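Local coordinates for intracellular protease/amidase (Salmonella enterica subsp. enterica serovar Typhimurium, PDB 4K2H), which belongs to the DJ-1/PfpI family and binds zinc, and may act as a peptidase, though its true function is not established, at residues A[30-35]-A[168-173]. The protein carries 1 engineered substitution. Numbering follows the deposited sequence.
Sequences LHIDVE and ARLLGD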
loop_
_atom_site.group_PDB
_atom_site.type_symbol
_atom_site.label_atom_id
_atom_site.label_comp_id
_atom_site.label_asym_id
_atom_site.label_seq_id
_atom_site.Cartn_x
_atom_site.Cartn_y
_atom_site.Cartn_z
ATOM N N LEU A 30 -5.782 -7.695 -11.357
ATOM C CA LEU A 30 -6.639 -7.822 -12.546
ATOM C C LEU A 30 -5.852 -7.988 -13.825
ATOM O O LEU A 30 -6.380 -7.724 -14.882
ATOM C CB LEU A 30 -7.478 -6.570 -12.681
ATOM C CG LEU A 30 -8.444 -6.417 -11.522
ATOM C CD1 LEU A 30 -8.866 -4.983 -11.384
ATOM C CD2 LEU A 30 -9.644 -7.329 -11.746
ATOM N N HIS A 31 -4.567 -8.347 -13.727
ATOM C CA HIS A 31 -3.718 -8.534 -14.890
ATOM C C HIS A 31 -3.745 -7.346 -15.862
ATOM O O HIS A 31 -3.476 -7.516 -17.036
ATOM C CB HIS A 31 -4.117 -9.816 -15.644
ATOM C CG HIS A 31 -4.207 -11.034 -14.775
ATOM N ND1 HIS A 31 -3.099 -11.760 -14.401
ATOM C CD2 HIS A 31 -5.273 -11.657 -14.214
ATOM C CE1 HIS A 31 -3.472 -12.776 -13.643
ATOM N NE2 HIS A 31 -4.787 -12.736 -13.514
ATOM N N ILE A 32 -4.074 -6.152 -15.376
ATOM C CA ILE A 32 -3.828 -4.917 -16.127
ATOM C C ILE A 32 -2.321 -4.643 -16.096
ATOM O O ILE A 32 -1.707 -4.707 -15.044
ATOM C CB ILE A 32 -4.619 -3.737 -15.539
ATOM C CG1 ILE A 32 -6.125 -4.013 -15.678
ATOM C CG2 ILE A 32 -4.223 -2.424 -16.193
ATOM C CD1 ILE A 32 -7.010 -3.024 -14.959
ATOM N N ASP A 33 -1.724 -4.382 -17.252
ATOM C CA ASP A 33 -0.292 -4.048 -17.342
ATOM C C ASP A 33 0.013 -2.752 -16.619
ATOM O O ASP A 33 -0.622 -1.733 -16.911
ATOM C CB ASP A 33 0.076 -3.830 -18.790
ATOM C CG ASP A 33 0.997 -4.844 -19.300
ATOM O OD1 ASP A 33 0.702 -6.048 -19.185
ATOM O OD2 ASP A 33 2.029 -4.416 -19.849
ATOM N N VAL A 34 0.952 -2.790 -15.681
ATOM C CA VAL A 34 1.377 -1.586 -14.951
ATOM C C VAL A 34 2.888 -1.360 -15.130
ATOM O O VAL A 34 3.671 -2.293 -15.028
ATOM C CB VAL A 34 1.032 -1.668 -13.453
ATOM C CG1 VAL A 34 1.329 -0.347 -12.772
ATOM C CG2 VAL A 34 -0.446 -1.986 -13.232
ATOM N N GLU A 35 3.281 -0.137 -15.450
ATOM C CA GLU A 35 4.692 0.279 -15.406
ATOM C C GLU A 35 4.879 1.442 -14.451
ATOM O O GLU A 35 4.257 2.483 -14.611
ATOM C CB GLU A 35 5.179 0.699 -16.779
ATOM C CG GLU A 35 6.105 -0.296 -17.441
ATOM C CD GLU A 35 6.804 0.272 -18.663
ATOM O OE1 GLU A 35 6.468 1.374 -19.134
ATOM O OE2 GLU A 35 7.727 -0.399 -19.145
ATOM N N ALA A 168 -12.218 -0.647 -13.295
ATOM C CA ALA A 168 -13.480 -0.950 -13.913
ATOM C C ALA A 168 -13.605 -0.134 -15.189
ATOM O O ALA A 168 -14.012 -0.638 -16.227
ATOM C CB ALA A 168 -14.607 -0.621 -12.959
ATOM N N ARG A 169 -13.232 1.133 -15.115
ATOM C CA ARG A 169 -13.200 1.970 -16.300
ATOM C C ARG A 169 -12.241 1.429 -17.395
ATOM O O ARG A 169 -12.603 1.373 -18.580
ATOM C CB ARG A 169 -12.803 3.361 -15.892
ATOM C CG ARG A 169 -12.753 4.324 -17.046
ATOM C CD ARG A 169 -14.128 4.771 -17.514
ATOM N NE ARG A 169 -13.890 6.070 -18.127
ATOM C CZ ARG A 169 -13.995 7.241 -17.506
ATOM N NH1 ARG A 169 -13.698 8.344 -18.170
ATOM N NH2 ARG A 169 -14.430 7.320 -16.252
ATOM N N LEU A 170 -11.032 1.032 -17.010
ATOM C CA LEU A 170 -10.093 0.411 -17.963
ATOM C C LEU A 170 -10.612 -0.893 -18.578
ATOM O O LEU A 170 -10.363 -1.166 -19.760
ATOM C CB LEU A 170 -8.746 0.121 -17.314
ATOM C CG LEU A 170 -7.859 1.332 -17.003
ATOM C CD1 LEU A 170 -6.778 0.935 -16.024
ATOM C CD2 LEU A 170 -7.247 1.917 -18.265
ATOM N N LEU A 171 -11.304 -1.696 -17.772
ATOM C CA LEU A 171 -11.791 -2.995 -18.232
ATOM C C LEU A 171 -13.142 -2.892 -18.948
ATOM O O LEU A 171 -13.514 -3.802 -19.658
ATOM C CB LEU A 171 -11.896 -3.988 -17.072
ATOM C CG LEU A 171 -10.576 -4.459 -16.445
ATOM C CD1 LEU A 171 -10.832 -5.542 -15.412
ATOM C CD2 LEU A 171 -9.615 -4.989 -17.503
ATOM N N GLY A 172 -13.866 -1.793 -18.730
ATOM C CA GLY A 172 -15.208 -1.592 -19.286
ATOM C C GLY A 172 -16.198 -2.618 -18.772
ATOM O O GLY A 172 -17.078 -3.031 -19.500
ATOM N N ASP A 173 -16.056 -3.010 -17.506
ATOM C CA ASP A 173 -16.791 -4.127 -16.939
ATOM C C ASP A 173 -16.490 -4.233 -15.443
ATOM O O ASP A 173 -15.343 -4.491 -15.051
ATOM C CB ASP A 173 -16.389 -5.442 -17.634
ATOM C CG ASP A 173 -17.276 -6.624 -17.240
ATOM O OD1 ASP A 173 -18.303 -6.418 -16.550
ATOM O OD2 ASP A 173 -16.938 -7.769 -17.627
#
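Ile32 reaches out from the loop ahead of strand 33-38 and sets its CD1 methyl between Leu170 and Leu171 on the last turn of helix 159-171. That methyl lies 4.1 Å from Leu170 CD1 and 4.1 Å from Leu171 CG, so one atom meets both leucines. The rest of the same branch runs past Leu171, with Ile32 CG1 4.1 Å from Leu171 CD2. Ile32 gets there because CG1 stands anti to its carbonyl carbon (chi1 -64°) and the chain then runs on extended to CD1 (chi2 172°). Both leucines meet it at a slant, not lengthwise. On the other branch of Leu171, CD1 touches Leu30 CD2 at 4.2 Å, so its two methyls are divided, CD1 to Leu30 and CD2 to Ile32. In the DJ-1/PfpI fold this joins the turn of a beta-alpha-beta unit, where helix 17-29 hands over to strand 33-38 of the parallel sheet, to the C-terminal end of a helix far along the chain. A Schellman motif with His31 at C-prime ends helix 17-29 (Ile32 N to Leu27 O, His31 N to Arg28 O); before and after His31 in the chain, Leu30 and Ile32 both point toward helix 159-171. Val7 of strand 6-11 and Leu27 of helix 17-29 touch both Ile32 and Leu170, so the apolar packing continues onto the sheet and helix 17-29. Leu30 also rests on Gln180 of helix 174-183.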